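Local coordinates for protein putative branched-chain amino acid ABC transporter (Chromobacterium violaceum, PDB 4PYR) that is of uncertain function but binds glutathione in the crystal and probably acts as a periplasmic-binding-protein-like lipoprotein that regulates an enzyme, at residues K1-I7 with D58-I64; V278-L282 with E291-P295; V21-V26 with L250-I255; V6-A10 with V41-G45; A28-D33 with Q234-R238. One frame throughout, in Å; residues are numbered along the deposited sequence. Where two conformers were deposited one is given.

Contact 1 (K1-I7 with D58-I64); sequences KVRIGVI and DGVNVVI
R3 and D58 meet at one end of the parallel pairing of strands 2-7 and 62-64, in the five-stranded sheet of a periplasmic-binding-protein-like fold. Their side chains cross at about a right angle, the flat ends 77° apart. Along R3, CB lies 3.7 Å from G59 O, and CG stays near the same carbonyl. Bends at chi2 and chi3 then fold the guanidinium back along the turn, one face over the G59-V60 peptide. NH1 forms a salt bridge with D58 OD2 (3.0 Å); D58 O lies at the guanidinium edge, at a modelled distance too short to be taken literally. G59, with positive phi, is the C' residue of the Schellman motif ending helix 48-57; the salt bridge joins strand 2-8 to the residue leaving that helix. I4 and V62 lie side by side, CG1 to CG1 3.6 Å, on the face packed against helix 245-265. V60 CG1 lies 3.3 Å from G5 N, where glycine leaves room for it. G5 N to V62 O, I64 N to G5 O (2.8 Å) and I7 N to I64 O tie the strands. The N61 amide bonds to backbone on both sides of V2: OD1 accepts from R3 N (2.9 Å), and ND2 donates to K1 O at 3.2 Å.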
# COMPACT_ATOMS: atom_id res chain seq x y z
N LYS A 1 -0.28 22.28 -21.09
CA LYS A 1 0.23 21.08 -20.33
C LYS A 1 -0.32 20.87 -18.90
O LYS A 1 -1.19 21.62 -18.43
CB LYS A 1 1.77 20.96 -20.41
CG LYS A 1 2.66 21.82 -19.52
CD LYS A 1 4.11 21.38 -19.76
CE LYS A 1 5.15 22.18 -18.99
NZ LYS A 1 5.78 21.41 -17.87
N VAL A 2 0.17 19.83 -18.26
CA VAL A 2 -0.32 19.28 -16.98
C VAL A 2 0.18 20.11 -15.79
O VAL A 2 1.41 20.35 -15.62
CB VAL A 2 0.07 17.80 -16.79
CG1 VAL A 2 -0.54 17.24 -15.50
CG2 VAL A 2 -0.36 16.99 -18.01
N ARG A 3 -0.80 20.58 -15.03
CA ARG A 3 -0.58 21.31 -13.79
C ARG A 3 -1.21 20.53 -12.64
O ARG A 3 -2.38 20.35 -12.56
CB ARG A 3 -1.10 22.74 -13.89
CG ARG A 3 -0.44 23.54 -15.00
CD ARG A 3 0.17 24.89 -14.60
NE ARG A 3 -0.42 25.51 -13.42
CZ ARG A 3 -1.38 26.43 -13.41
NH1 ARG A 3 -1.81 26.88 -12.24
NH2 ARG A 3 -1.90 26.90 -14.55
N ILE A 4 -0.38 20.01 -11.76
CA ILE A 4 -0.87 19.14 -10.69
C ILE A 4 -0.95 19.92 -9.40
O ILE A 4 0.03 20.48 -8.95
CB ILE A 4 0.12 17.97 -10.45
CG1 ILE A 4 0.36 17.17 -11.74
CG2 ILE A 4 -0.37 17.02 -9.33
CD1 ILE A 4 1.43 16.10 -11.58
N GLY A 5 -2.12 19.94 -8.77
CA GLY A 5 -2.22 20.56 -7.47
C GLY A 5 -1.90 19.49 -6.47
O GLY A 5 -2.48 18.42 -6.50
N VAL A 6 -0.91 19.76 -5.61
CA VAL A 6 -0.47 18.80 -4.59
C VAL A 6 -0.99 19.34 -3.25
O VAL A 6 -0.45 20.29 -2.73
CB VAL A 6 1.05 18.65 -4.59
CG1 VAL A 6 1.41 17.51 -3.62
CG2 VAL A 6 1.59 18.35 -5.97
N ILE A 7 -2.10 18.78 -2.78
CA ILE A 7 -2.87 19.32 -1.68
C ILE A 7 -2.82 18.31 -0.54
O ILE A 7 -3.57 17.34 -0.49
CB ILE A 7 -4.34 19.55 -2.15
CG1 ILE A 7 -4.28 20.48 -3.36
CG2 ILE A 7 -5.13 20.19 -1.04
CD1 ILE A 7 -5.60 20.89 -3.94
N ASP A 58 -6.85 28.34 -10.12
CA ASP A 58 -5.56 28.74 -10.67
C ASP A 58 -5.04 27.86 -11.82
O ASP A 58 -3.90 28.01 -12.22
CB ASP A 58 -4.49 28.78 -9.56
CG ASP A 58 -3.28 29.63 -9.97
OD1 ASP A 58 -3.42 30.87 -10.06
OD2 ASP A 58 -2.20 29.02 -10.20
N GLY A 59 -5.84 26.94 -12.35
CA GLY A 59 -5.47 26.25 -13.58
C GLY A 59 -4.95 24.84 -13.38
O GLY A 59 -4.52 24.19 -14.34
N VAL A 60 -4.96 24.35 -12.13
CA VAL A 60 -4.70 22.94 -11.86
C VAL A 60 -5.67 22.04 -12.65
O VAL A 60 -6.89 22.31 -12.69
CB VAL A 60 -4.76 22.71 -10.33
CG1 VAL A 60 -4.92 21.26 -9.95
CG2 VAL A 60 -3.54 23.36 -9.69
N ASN A 61 -5.15 21.04 -13.34
CA ASN A 61 -6.02 20.09 -14.05
C ASN A 61 -6.03 18.65 -13.53
O ASN A 61 -6.73 17.82 -14.10
CB ASN A 61 -5.80 20.16 -15.55
CG ASN A 61 -4.34 20.15 -15.93
OD1 ASN A 61 -3.53 19.61 -15.22
ND2 ASN A 61 -4.00 20.77 -17.05
N VAL A 62 -5.26 18.38 -12.46
CA VAL A 62 -5.39 17.13 -11.72
C VAL A 62 -4.84 17.43 -10.32
O VAL A 62 -4.07 18.36 -10.16
CB VAL A 62 -4.54 16.03 -12.40
CG1 VAL A 62 -3.09 16.49 -12.53
CG2 VAL A 62 -4.68 14.67 -11.76
N VAL A 63 -5.32 16.69 -9.34
CA VAL A 63 -4.92 16.88 -7.95
C VAL A 63 -4.43 15.59 -7.34
O VAL A 63 -4.96 14.53 -7.63
CB VAL A 63 -6.10 17.48 -7.15
CG1 VAL A 63 -5.88 17.34 -5.65
CG2 VAL A 63 -6.29 18.95 -7.51
N ILE A 64 -3.34 15.71 -6.56
CA ILE A 64 -2.87 14.65 -5.66
C ILE A 64 -3.25 15.10 -4.26
O ILE A 64 -2.93 16.22 -3.86
CB ILE A 64 -1.35 14.47 -5.75
CG1 ILE A 64 -1.01 13.90 -7.13
CG2 ILE A 64 -0.85 13.55 -4.61
CD1 ILE A 64 0.47 13.99 -7.45

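Contact 2 (V278-L282 with E291-P295); sequences VTGDL and ERQLP
R292 runs alongside L282 and at about a right angle to T279, and these two orientations set the contact. L282 and R292 form a non-hydrogen-bonded antiparallel pair whose side chains point the same way, L282 CD2 resting 3.4 Å from R292 CG. Beyond CG the arginine crosses T279, its CD 3.5 Å from T279 OG1. A bend at chi3 (-59°) turns the guanidinium so that NH1 donates to T279 O at 3.0 Å, in the carbonyl plane. NH2 forms a salt bridge with E109, while T279 OG1 is bonded to D256; these bonds lead to two helices, 106-119 from the hairpin and 245-265 from the loop just before it. On the opposite face D281 and Q293 are a hydrogen-bonded pair, with D281 N to Q293 O 2.9 Å and Q293 N to D281 O 2.8 Å. Their side chains are bridged by a water that donates to D281 OD2 (2.8 Å) and accepts from Q293 NE2 (2.6 Å). G280, at phi 141°, takes a backbone shape suited to glycine. The whole is a beta hairpin of strands 280-284 and 290-298 within the mixed sheet, with R292 packed on L104 of the glutathione site.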
# COMPACT_ATOMS: atom_id res chain seq x y z
N VAL A 278 6.14 2.04 -9.14
CA VAL A 278 7.19 1.65 -8.18
C VAL A 278 6.59 1.03 -6.93
O VAL A 278 7.28 0.30 -6.22
CB VAL A 278 8.17 2.78 -7.82
CG1 VAL A 278 8.86 3.31 -9.03
CG2 VAL A 278 7.49 3.90 -7.01
N THR A 279 5.27 1.25 -6.69
CA THR A 279 4.60 0.69 -5.53
C THR A 279 3.89 -0.60 -5.89
O THR A 279 3.34 -1.28 -5.00
CB THR A 279 3.54 1.65 -4.93
OG1 THR A 279 2.44 1.79 -5.87
CG2 THR A 279 4.13 2.95 -4.55
N GLY A 280 3.91 -0.97 -7.17
CA GLY A 280 3.27 -2.18 -7.67
C GLY A 280 2.62 -1.89 -9.01
O GLY A 280 2.58 -0.74 -9.43
N ASP A 281 2.20 -2.94 -9.69
CA ASP A 281 1.46 -2.76 -10.94
C ASP A 281 0.07 -2.28 -10.56
O ASP A 281 -0.58 -2.88 -9.71
CB ASP A 281 1.39 -4.05 -11.75
CG ASP A 281 2.62 -4.27 -12.63
OD1 ASP A 281 3.47 -3.38 -12.80
OD2 ASP A 281 2.70 -5.39 -13.16
N LEU A 282 -0.36 -1.16 -11.14
CA LEU A 282 -1.58 -0.49 -10.75
C LEU A 282 -2.63 -0.55 -11.86
O LEU A 282 -2.34 -0.40 -13.03
CB LEU A 282 -1.29 0.98 -10.49
CG LEU A 282 -0.12 1.24 -9.56
CD1 LEU A 282 0.03 2.71 -9.30
CD2 LEU A 282 -0.37 0.54 -8.25
N GLU A 291 -5.70 -0.60 -7.45
CA GLU A 291 -5.17 -1.71 -6.72
C GLU A 291 -3.74 -2.00 -7.15
O GLU A 291 -3.33 -1.65 -8.26
CB GLU A 291 -6.09 -2.91 -6.78
CG GLU A 291 -7.50 -2.57 -6.28
CD GLU A 291 -8.50 -3.68 -6.47
OE1 GLU A 291 -8.24 -4.59 -7.32
OE2 GLU A 291 -9.55 -3.63 -5.78
N ARG A 292 -2.96 -2.54 -6.22
CA ARG A 292 -1.53 -2.69 -6.36
C ARG A 292 -1.15 -4.15 -6.34
O ARG A 292 -1.30 -4.82 -5.32
CB ARG A 292 -0.76 -2.08 -5.18
CG ARG A 292 -0.73 -0.58 -5.01
CD ARG A 292 0.33 -0.22 -4.00
NE ARG A 292 0.07 -0.84 -2.72
CZ ARG A 292 0.98 -1.40 -1.90
NH1 ARG A 292 2.25 -1.51 -2.23
NH2 ARG A 292 0.56 -1.90 -0.76
N GLN A 293 -0.61 -4.61 -7.45
CA GLN A 293 -0.19 -6.00 -7.62
C GLN A 293 1.30 -6.03 -7.35
O GLN A 293 2.06 -5.28 -7.97
CB GLN A 293 -0.50 -6.45 -9.02
CG GLN A 293 -0.92 -7.88 -9.18
CD GLN A 293 -1.31 -8.17 -10.61
OE1 GLN A 293 -2.46 -8.58 -10.91
NE2 GLN A 293 -0.39 -7.87 -11.52
N LEU A 294 1.73 -6.89 -6.42
CA LEU A 294 3.09 -6.82 -5.90
C LEU A 294 3.90 -8.05 -6.27
O LEU A 294 3.39 -9.17 -6.26
CB LEU A 294 3.09 -6.75 -4.37
CG LEU A 294 2.38 -5.56 -3.74
CD1 LEU A 294 2.50 -5.69 -2.23
CD2 LEU A 294 2.94 -4.24 -4.21
N PRO A 295 5.21 -7.85 -6.51
CA PRO A 295 6.15 -8.94 -6.70
C PRO A 295 6.50 -9.63 -5.34
O PRO A 295 6.29 -9.06 -4.24
CB PRO A 295 7.38 -8.22 -7.26
CG PRO A 295 7.32 -6.88 -6.62
CD PRO A 295 5.86 -6.54 -6.52
O HOH W 1 2.19 -7.69 -11.62

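Contact 3 (V21-V26 with L250-I255); sequences VVRSGV and LYALGI
Helices 16-33 and 245-265 cross at -42° with their local axes only 6.4 Å apart, and G25 and G254 meet at the crossing, CA to CA 4.2 Å. Neither glycine has a side chain to hold the backbones apart, so main-chain atoms touch directly. G25 CA sends a C-H toward Y251 O at 3.4 Å, and G254 CA does the same toward V22 O at 3.5 Å; V26 CA approaches G254 O in a similar way. Y251 lies over G25. Its CG is anti to the backbone N (chi1 177°), which carries the ring across the first helix, where G25 CA sits above one face, 4.1 Å from the centroid, in a CH-pi contact. In one of its two conformers, S24 OG lies at the edge of the same ring, in its plane, 3.3 Å from Y251 CD1. That hydroxyl is turned back on its own helix and donates to V21 O at 2.7 Å, a carbonyl that also accepts from G25 N. The Y251 hydroxyl bonds to P237 O, beyond the crossing. Aliphatic groups flank the glycines: V21 CG1 reaches Y251 N and the L250 side chain, V22 CG2 crosses L250 at a slant, V26 CG2 meets G254 O, and I255 CG1 lies 3.5 Å from G25 O. L253, beside the crossing, touches the bound glutathione. With weak C-H to carbonyl contacts and van der Waals packing in place of conventional hydrogen bonds between the segments, the joint probably depends on close fit, and the glycine pair is what permits it.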
# COMPACT_ATOMS: atom_id res chain seq x y z
N VAL A 21 6.97 13.51 3.36
CA VAL A 21 7.63 12.42 2.63
C VAL A 21 6.95 12.12 1.30
O VAL A 21 7.63 12.00 0.27
CB VAL A 21 7.79 11.16 3.55
CG1 VAL A 21 8.48 10.06 2.79
CG2 VAL A 21 8.60 11.50 4.83
N VAL A 22 5.62 12.09 1.32
CA VAL A 22 4.89 11.94 0.07
C VAL A 22 5.26 13.07 -0.89
O VAL A 22 5.54 12.80 -2.09
CB VAL A 22 3.40 11.92 0.33
CG1 VAL A 22 2.62 11.95 -0.97
CG2 VAL A 22 2.97 10.70 1.16
N ARG A 23 5.25 14.31 -0.40
CA ARG A 23 5.63 15.45 -1.24
C ARG A 23 7.00 15.26 -1.86
O ARG A 23 7.22 15.60 -3.03
CB ARG A 23 5.61 16.77 -0.45
CG ARG A 23 4.25 17.38 -0.25
CD ARG A 23 4.35 18.80 0.23
NE ARG A 23 3.09 19.29 0.72
CZ ARG A 23 2.14 19.78 -0.08
NH1 ARG A 23 2.33 19.86 -1.40
NH2 ARG A 23 1.02 20.21 0.44
N SER A 24 7.94 14.73 -1.08
CA SER A 24 9.31 14.60 -1.57
C SER A 24 9.36 13.58 -2.71
O SER A 24 10.18 13.70 -3.61
CB SER A 24 10.29 14.25 -0.43
OG SER A 24 10.14 12.91 0.04
N GLY A 25 8.48 12.59 -2.69
CA GLY A 25 8.40 11.62 -3.76
C GLY A 25 7.77 12.22 -5.01
O GLY A 25 8.24 11.97 -6.12
N VAL A 26 6.68 12.97 -4.83
CA VAL A 26 6.05 13.68 -5.93
C VAL A 26 7.04 14.57 -6.62
O VAL A 26 7.14 14.56 -7.89
CB VAL A 26 4.83 14.53 -5.47
CG1 VAL A 26 4.25 15.34 -6.64
CG2 VAL A 26 3.75 13.67 -4.84
N LEU A 250 6.12 5.66 1.68
CA LEU A 250 5.38 6.90 1.40
C LEU A 250 6.07 7.73 0.34
O LEU A 250 5.43 8.40 -0.45
CB LEU A 250 5.17 7.76 2.64
CG LEU A 250 4.37 7.11 3.77
CD1 LEU A 250 4.49 7.93 5.05
CD2 LEU A 250 2.91 6.95 3.34
N TYR A 251 7.39 7.69 0.28
CA TYR A 251 8.15 8.34 -0.79
C TYR A 251 7.79 7.72 -2.14
O TYR A 251 7.49 8.44 -3.13
CB TYR A 251 9.65 8.18 -0.49
CG TYR A 251 10.60 8.74 -1.53
CD1 TYR A 251 10.95 10.10 -1.55
CD2 TYR A 251 11.17 7.91 -2.49
CE1 TYR A 251 11.86 10.60 -2.48
CE2 TYR A 251 12.07 8.40 -3.45
CZ TYR A 251 12.43 9.73 -3.44
OH TYR A 251 13.33 10.23 -4.36
N ALA A 252 7.76 6.39 -2.18
CA ALA A 252 7.43 5.66 -3.38
C ALA A 252 5.98 5.94 -3.74
O ALA A 252 5.66 6.04 -4.92
CB ALA A 252 7.68 4.16 -3.22
N LEU A 253 5.12 6.08 -2.75
CA LEU A 253 3.71 6.41 -3.00
C LEU A 253 3.65 7.74 -3.72
O LEU A 253 2.83 7.92 -4.65
CB LEU A 253 2.95 6.44 -1.66
CG LEU A 253 1.46 6.77 -1.77
CD1 LEU A 253 0.74 5.66 -2.48
CD2 LEU A 253 0.90 7.00 -0.37
N GLY A 254 4.46 8.70 -3.29
CA GLY A 254 4.56 10.01 -3.95
C GLY A 254 4.96 9.94 -5.41
O GLY A 254 4.38 10.62 -6.29
N ILE A 255 5.96 9.09 -5.69
CA ILE A 255 6.40 8.91 -7.06
C ILE A 255 5.21 8.42 -7.88
O ILE A 255 4.93 8.99 -8.95
CB ILE A 255 7.54 7.90 -7.16
CG1 ILE A 255 8.80 8.55 -6.56
CG2 ILE A 255 7.75 7.42 -8.59
CD1 ILE A 255 9.94 7.60 -6.39

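Contact 4 (V6-A10 with V41-G45); sequences VILPA and VDATG
This is a parallel strand pairing at the edge of the five-stranded sheet, between the C-terminal ends of strands 2-8 and 36-42, which with helix 16-33 make a beta-alpha-beta unit. I7 lies beside V41 and L8 beside D42. V41 N donates to V6 O at 3.1 Å, A43 N donates to L8 O at 3.0 Å, and the bond from L8 N to V41 O between them is weak and long. A43 already lies beyond its strand, and its N comes in 49° out of the plane of the L8 carbonyl. I7 and V41 point the same way with CG1 to CG1 3.8 Å. V41 CG1 stands between its backbone N and carbonyl carbon (chi1 68°), which puts it alongside the isoleucine. The other branch of I7, CG2, rests 3.7 Å from A43 CB. On the reverse face the D42 carboxylate lies against A10 of the loop after the strand, OD2 3.3 Å from A10 CB, and makes a long, weak ion pair with R23. A water links the two chains as well, donating to I7 O (2.8 Å) and A43 O (2.7 Å); P9 N has no hydrogen to offer that second carbonyl. R23 of helix 16-33 bonds to V6 O and V41 O from the D42 side. L8 packs there on A19 and V22, while I7, V41 and A43 face helix 48-57, so the two strands are sandwiched between helices.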
# COMPACT_ATOMS: atom_id res chain seq x y z
N VAL A 6 -0.91 19.76 -5.61
CA VAL A 6 -0.47 18.80 -4.59
C VAL A 6 -0.99 19.34 -3.25
O VAL A 6 -0.45 20.29 -2.73
CB VAL A 6 1.05 18.65 -4.59
CG1 VAL A 6 1.41 17.51 -3.62
CG2 VAL A 6 1.59 18.35 -5.97
N ILE A 7 -2.10 18.78 -2.78
CA ILE A 7 -2.87 19.32 -1.68
C ILE A 7 -2.82 18.31 -0.54
O ILE A 7 -3.57 17.34 -0.49
CB ILE A 7 -4.34 19.55 -2.15
CG1 ILE A 7 -4.28 20.48 -3.36
CG2 ILE A 7 -5.13 20.19 -1.04
CD1 ILE A 7 -5.60 20.89 -3.94
N LEU A 8 -1.91 18.58 0.39
CA LEU A 8 -1.59 17.65 1.48
C LEU A 8 -1.50 18.44 2.78
O LEU A 8 -1.34 19.64 2.77
CB LEU A 8 -0.30 16.93 1.20
CG LEU A 8 -0.30 16.03 -0.05
CD1 LEU A 8 1.08 15.47 -0.37
CD2 LEU A 8 -1.32 14.89 0.06
N PRO A 9 -1.64 17.74 3.92
CA PRO A 9 -1.57 18.41 5.22
C PRO A 9 -0.24 19.12 5.48
O PRO A 9 0.79 18.65 5.00
CB PRO A 9 -1.76 17.25 6.22
CG PRO A 9 -2.47 16.19 5.45
CD PRO A 9 -1.99 16.31 4.05
N ALA A 10 -0.31 20.24 6.20
CA ALA A 10 0.87 20.96 6.65
C ALA A 10 1.68 20.14 7.67
O ALA A 10 1.21 19.20 8.29
CB ALA A 10 0.47 22.29 7.27
N VAL A 41 0.08 23.34 -2.22
CA VAL A 41 -0.54 24.06 -1.14
C VAL A 41 -0.84 23.10 0.01
O VAL A 41 -1.10 21.90 -0.18
CB VAL A 41 -1.81 24.77 -1.63
CG1 VAL A 41 -2.85 23.73 -1.96
CG2 VAL A 41 -2.33 25.76 -0.60
N ASP A 42 -0.71 23.63 1.22
CA ASP A 42 -1.13 22.89 2.40
C ASP A 42 -2.62 23.02 2.63
O ASP A 42 -3.12 24.12 2.62
CB ASP A 42 -0.44 23.42 3.65
CG ASP A 42 1.03 23.10 3.68
OD1 ASP A 42 1.47 22.27 2.88
OD2 ASP A 42 1.72 23.68 4.53
N ALA A 43 -3.31 21.90 2.86
CA ALA A 43 -4.71 21.94 3.24
C ALA A 43 -5.08 20.60 3.85
O ALA A 43 -4.58 19.52 3.43
CB ALA A 43 -5.58 22.18 2.01
N THR A 44 -6.01 20.66 4.79
CA THR A 44 -6.65 19.46 5.30
C THR A 44 -7.93 19.92 5.99
O THR A 44 -8.05 21.08 6.38
CB THR A 44 -5.74 18.70 6.30
OG1 THR A 44 -6.31 17.43 6.62
CG2 THR A 44 -5.57 19.46 7.53
N GLY A 45 -8.89 19.00 6.09
CA GLY A 45 -10.16 19.19 6.77
C GLY A 45 -10.89 20.48 6.45
O GLY A 45 -11.33 20.70 5.32
O HOH W 2 -4.98 17.24 1.97

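Contact 5 (A28-D33 with Q234-R238); sequences AAAQVD and QRYPR
Polar contacts gather round D33 and Y236 at the C-terminal end of helix 16-33. The Y236 hydroxyl donates to D33 OD2 at 2.9 Å, meeting the syn side of the carboxylate 20° out of its plane. The carboxylate and the ring are turned 57° against each other. In the conformer given, R235 joins the pair: NH2 donates to Y236 OH at 2.9 Å, NE adds a weak bond to the same oxygen, and NE also makes a weak, salt-bridging bond of 3.4 Å to D33 OD1. The arginine stretches out straight from CG to NE, which carries its charged end along the neighbouring Y236; R235 CG lies 3.7 Å above the Y236 ring plane, toward the rim.

Apolar contacts fill the space nearer the helix. V32 crosses the Y236 ring at a slant, CB 3.9 Å from CD1, while A29 brings CB to within 3.9 Å of CE1. V32 CG2 points at the P237 ring, 3.9 Å from CD. V32 CG2 also rests on R235 O, and A28 CB meets P237 CG at the upstream end of the segment. Helix 245-265 completes the surroundings, with Y251 on A28 and R259 on Y236; the loop is tied to that helix by P237 O and the Y251 hydroxyl.

The tyrosine thus serves two roles, its ring carbons packing on A29 and V32 and its hydroxyl linking an acid to a base. In this conformer R235 may strengthen the phenol as a donor, and D33 probably helps offset the nearby positive charges of R235 and R259.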
# COMPACT_ATOMS: atom_id res chain seq x y z
N ALA A 28 10.42 14.41 -6.49
CA ALA A 28 11.45 13.58 -7.15
C ALA A 28 11.00 13.11 -8.57
O ALA A 28 11.76 13.15 -9.54
CB ALA A 28 11.81 12.39 -6.28
N ALA A 29 9.76 12.65 -8.66
CA ALA A 29 9.24 12.13 -9.90
C ALA A 29 9.07 13.31 -10.91
O ALA A 29 9.36 13.15 -12.09
CB ALA A 29 7.93 11.42 -9.67
N ALA A 30 8.59 14.46 -10.43
CA ALA A 30 8.45 15.62 -11.30
C ALA A 30 9.78 16.07 -11.88
O ALA A 30 9.88 16.44 -13.06
CB ALA A 30 7.81 16.78 -10.54
N GLN A 31 10.84 16.05 -11.08
CA GLN A 31 12.13 16.45 -11.57
C GLN A 31 12.69 15.51 -12.65
O GLN A 31 13.34 15.95 -13.57
CB GLN A 31 13.08 16.57 -10.38
CG GLN A 31 12.75 17.79 -9.56
CD GLN A 31 13.48 17.85 -8.24
OE1 GLN A 31 14.48 17.15 -8.04
NE2 GLN A 31 12.99 18.69 -7.32
N VAL A 32 12.39 14.23 -12.55
CA VAL A 32 12.84 13.25 -13.51
C VAL A 32 11.98 13.31 -14.76
O VAL A 32 12.49 13.46 -15.86
CB VAL A 32 12.82 11.85 -12.94
CG1 VAL A 32 13.09 10.83 -14.02
CG2 VAL A 32 13.87 11.69 -11.86
N ASP A 33 10.69 13.18 -14.57
CA ASP A 33 9.81 12.99 -15.70
C ASP A 33 9.51 14.28 -16.44
O ASP A 33 9.31 14.23 -17.66
CB ASP A 33 8.48 12.39 -15.20
CG ASP A 33 8.59 10.93 -14.84
OD1 ASP A 33 9.66 10.29 -14.96
OD2 ASP A 33 7.54 10.40 -14.50
N GLN A 234 14.37 2.14 -11.37
CA GLN A 234 15.72 2.66 -11.65
C GLN A 234 15.80 4.13 -11.97
O GLN A 234 16.80 4.78 -11.69
CB GLN A 234 16.30 1.95 -12.89
CG GLN A 234 16.55 0.52 -12.71
CD GLN A 234 17.27 -0.05 -13.89
OE1 GLN A 234 17.12 0.38 -15.03
NE2 GLN A 234 18.07 -1.02 -13.62
N ARG A 235 14.79 4.69 -12.61
CA ARG A 235 14.95 6.05 -13.07
C ARG A 235 14.74 7.12 -12.00
O ARG A 235 15.07 8.27 -12.21
CB ARG A 235 14.10 6.35 -14.33
CG ARG A 235 12.62 6.37 -14.14
CD ARG A 235 12.00 7.01 -15.39
NE ARG A 235 10.57 7.06 -15.24
CZ ARG A 235 9.76 6.12 -15.71
NH1 ARG A 235 10.27 5.08 -16.36
NH2 ARG A 235 8.43 6.23 -15.53
N TYR A 236 14.18 6.77 -10.84
CA TYR A 236 13.97 7.78 -9.81
C TYR A 236 15.01 7.68 -8.70
O TYR A 236 15.42 6.58 -8.33
CB TYR A 236 12.58 7.65 -9.20
CG TYR A 236 11.48 7.75 -10.22
CD1 TYR A 236 11.17 8.97 -10.80
CD2 TYR A 236 10.81 6.64 -10.63
CE1 TYR A 236 10.24 9.06 -11.82
CE2 TYR A 236 9.83 6.72 -11.63
CZ TYR A 236 9.57 7.94 -12.22
OH TYR A 236 8.63 8.04 -13.24
N PRO A 237 15.43 8.83 -8.16
CA PRO A 237 16.46 8.77 -7.11
C PRO A 237 15.89 8.17 -5.82
O PRO A 237 14.69 8.29 -5.55
CB PRO A 237 16.83 10.25 -6.90
CG PRO A 237 15.54 10.96 -7.17
CD PRO A 237 14.98 10.22 -8.41
N ARG A 238 16.76 7.49 -5.08
CA ARG A 238 16.38 6.99 -3.76
C ARG A 238 16.22 8.22 -2.86
O ARG A 238 16.77 9.30 -3.17
CB ARG A 238 17.43 6.04 -3.21
CG ARG A 238 17.88 4.93 -4.15
CD ARG A 238 16.77 4.04 -4.64
NE ARG A 238 16.15 3.26 -3.58
CZ ARG A 238 15.25 2.30 -3.77
NH1 ARG A 238 14.75 1.67 -2.71
NH2 ARG A 238 14.82 1.98 -5.00

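Helix 16-33 ties most of these contacts together. Contacts 1 and 4 share V6 and I7 on strand 2-8, in one sheet, and R23 beside contact 3 reaches both strands of contact 4, its NH2 2.8 Å from V41 O and its NH1 3.1 Å from V6 O. Contacts 3 and 5 lie on the same helix, centres about 10 Å apart, joined by Y251 OH to P237 O (2.7 Å). Contact 2 packs on contact 3 through V278 and T279 against A252. Contact 3 holds L253, which touches the glutathione, and L250, whose side chain is about 4 Å from it, against about 8 Å for R292 of contact 2 and about 11 Å for I64 of contact 1.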